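Local coordinates for giardin subunit alpha-1 (PDB 4EVF), which binds calcium and phosphatidylserine-containing phospholipid as an annexin and takes part in attachment of the parasite to the intestinal mucosa, at residues F25-Y30 with M68-D73. Numbering follows the deposited sequence.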
loop_
_atom_site.group_PDB
_atom_site.type_symbol
_atom_site.label_atom_id
_atom_site.label_comp_id
_atom_site.label_asym_id
_atom_site.label_seq_id
_atom_site.Cartn_x
_atom_site.Cartn_y
_atom_site.Cartn_z
ATOM N N PHE A 25 1.869 -6.608 -18.669
ATOM C CA PHE A 25 2.506 -5.502 -19.372
ATOM C C PHE A 25 1.496 -4.421 -19.756
ATOM O O PHE A 25 1.764 -3.221 -19.607
ATOM C CB PHE A 25 3.261 -5.962 -20.620
ATOM C CG PHE A 25 3.832 -4.819 -21.412
ATOM C CD1 PHE A 25 4.898 -4.090 -20.918
ATOM C CD2 PHE A 25 3.275 -4.445 -22.627
ATOM C CE1 PHE A 25 5.413 -3.019 -21.627
ATOM C CE2 PHE A 25 3.786 -3.382 -23.343
ATOM C CZ PHE A 25 4.855 -2.665 -22.843
ATOM N N ILE A 26 0.351 -4.853 -20.273
ATOM C CA ILE A 26 -0.714 -3.920 -20.634
ATOM C C ILE A 26 -1.216 -3.199 -19.392
ATOM O O ILE A 26 -1.412 -1.987 -19.404
ATOM C CB ILE A 26 -1.891 -4.628 -21.324
ATOM C CG1 ILE A 26 -1.446 -5.206 -22.673
ATOM C CG2 ILE A 26 -3.038 -3.654 -21.520
ATOM C CD1 ILE A 26 -2.339 -6.306 -23.196
ATOM N N ALA A 27 -1.419 -3.941 -18.309
ATOM C CA ALA A 27 -1.886 -3.317 -17.081
ATOM C C ALA A 27 -0.883 -2.270 -16.607
ATOM O O ALA A 27 -1.272 -1.230 -16.079
ATOM C CB ALA A 27 -2.134 -4.362 -16.006
ATOM N N SER A 28 0.406 -2.544 -16.823
ATOM C CA SER A 28 1.488 -1.707 -16.302
ATOM C C SER A 28 1.575 -0.368 -17.034
ATOM O O SER A 28 2.160 0.593 -16.539
ATOM C CB SER A 28 2.824 -2.437 -16.441
ATOM O OG SER A 28 3.354 -2.309 -17.752
ATOM N N GLU A 29 0.992 -0.325 -18.226
ATOM C CA GLU A 29 1.059 0.845 -19.088
ATOM C C GLU A 29 0.098 1.958 -18.670
ATOM O O GLU A 29 0.216 3.089 -19.140
ATOM C CB GLU A 29 0.732 0.426 -20.521
ATOM C CG GLU A 29 1.786 -0.428 -21.174
ATOM C CD GLU A 29 3.018 0.379 -21.489
ATOM O OE1 GLU A 29 3.891 0.509 -20.606
ATOM O OE2 GLU A 29 3.100 0.910 -22.617
ATOM N N TYR A 30 -0.848 1.627 -17.795
ATOM C CA TYR A 30 -1.997 2.487 -17.525
ATOM C C TYR A 30 -2.341 2.591 -16.049
ATOM O O TYR A 30 -2.243 1.613 -15.295
ATOM C CB TYR A 30 -3.221 1.960 -18.271
ATOM C CG TYR A 30 -3.041 1.894 -19.764
ATOM C CD1 TYR A 30 -3.059 3.050 -20.534
ATOM C CD2 TYR A 30 -2.841 0.678 -20.410
ATOM C CE1 TYR A 30 -2.885 2.998 -21.896
ATOM C CE2 TYR A 30 -2.666 0.620 -21.773
ATOM C CZ TYR A 30 -2.696 1.788 -22.510
ATOM O OH TYR A 30 -2.529 1.747 -23.871
ATOM N N MET A 68 -6.426 -9.911 -12.042
ATOM C CA MET A 68 -7.838 -9.571 -11.826
ATOM C C MET A 68 -8.000 -8.252 -11.093
ATOM O O MET A 68 -8.782 -7.399 -11.508
ATOM C CB MET A 68 -8.548 -10.662 -11.011
ATOM C CG MET A 68 -8.628 -12.016 -11.700
ATOM S SD MET A 68 -9.306 -13.290 -10.624
ATOM C CE MET A 68 -10.959 -12.669 -10.291
ATOM N N ASP A 69 -7.267 -8.099 -9.994
ATOM C CA ASP A 69 -7.340 -6.902 -9.164
ATOM C C ASP A 69 -7.076 -5.644 -9.988
ATOM O O ASP A 69 -7.765 -4.628 -9.837
ATOM C CB ASP A 69 -6.308 -6.969 -8.025
ATOM C CG ASP A 69 -6.657 -8.004 -6.959
ATOM O OD1 ASP A 69 -7.793 -8.528 -6.948
ATOM O OD2 ASP A 69 -5.788 -8.273 -6.103
ATOM N N LEU A 70 -6.062 -5.715 -10.845
ATOM C CA LEU A 70 -5.665 -4.570 -11.670
ATOM C C LEU A 70 -6.773 -4.087 -12.602
ATOM O O LEU A 70 -6.749 -2.938 -13.064
ATOM C CB LEU A 70 -4.396 -4.884 -12.463
ATOM C CG LEU A 70 -3.153 -5.064 -11.577
ATOM C CD1 LEU A 70 -2.028 -5.774 -12.339
ATOM C CD2 LEU A 70 -2.677 -3.725 -11.017
ATOM N N PHE A 71 -7.740 -4.957 -12.874
ATOM C CA PHE A 71 -8.860 -4.581 -13.747
ATOM C C PHE A 71 -10.189 -4.594 -13.001
ATOM O O PHE A 71 -11.289 -4.555 -13.599
ATOM C CB PHE A 71 -8.853 -5.420 -15.027
ATOM C CG PHE A 71 -7.702 -5.082 -15.936
ATOM C CD1 PHE A 71 -7.667 -3.857 -16.585
ATOM C CD2 PHE A 71 -6.626 -5.947 -16.085
ATOM C CE1 PHE A 71 -6.603 -3.519 -17.403
ATOM C CE2 PHE A 71 -5.563 -5.616 -16.901
ATOM C CZ PHE A 71 -5.545 -4.407 -17.559
ATOM N N SER A 72 -10.069 -4.600 -11.676
ATOM C CA SER A 72 -11.211 -4.488 -10.785
ATOM C C SER A 72 -11.269 -3.104 -10.149
ATOM O O SER A 72 -10.398 -2.273 -10.391
ATOM C CB SER A 72 -11.137 -5.565 -9.707
ATOM O OG SER A 72 -11.192 -6.844 -10.311
ATOM N N ASP A 73 -12.303 -2.863 -9.348
ATOM C CA ASP A 73 -12.424 -1.614 -8.599
ATOM C C ASP A 73 -11.494 -1.665 -7.395
ATOM O O ASP A 73 -11.652 -2.522 -6.518
ATOM C CB ASP A 73 -13.862 -1.375 -8.138
ATOM C CG ASP A 73 -14.070 0.031 -7.598
ATOM O OD1 ASP A 73 -14.734 0.862 -8.262
ATOM O OD2 ASP A 73 -13.560 0.315 -6.504
#
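Ala27 and Phe71 meet through a methyl and a ring end: Ala27 CB lies 3.7 Å from Phe71 CZ, approaching the ring obliquely. Phe71 CZ is also 3.8 Å from Ala27 CA, putting the ring end against the backbone of helix 20-28. The same methyl touches Leu70 through one branch, with Leu70 CD1 3.9 Å from Ala27 CB. Leu70 directs its CB at the facing segment, whereas that of Phe71 leaves at an angle and the ring's length makes up the distance. Phe71 CG stands anti to the carbonyl carbon (chi1 -69°), extending the ring to Ala27. The close pairs are all carbon against carbon and no hydrogen bond crosses, so the contact is apolar; all three residues are buried.

Behind it, the end of helix 62-70 is tied down at Met68 O, accepting hydrogen bonds from Phe71 N (3.0 Å) and Ser72 OG (2.7 Å) on opposite faces of its carbonyl plane. Leu70 O accepts one from Arg35 NE. The contact joins the second and fifth helices of the predicted first, five-helix annexin repeat, whose Leu11, Arg35, Leu50 and Ile54 pack round Phe71; Leu291 of helix 284-292, in the predicted fourth repeat, touches Ala27 and Leu70, linking the repeats.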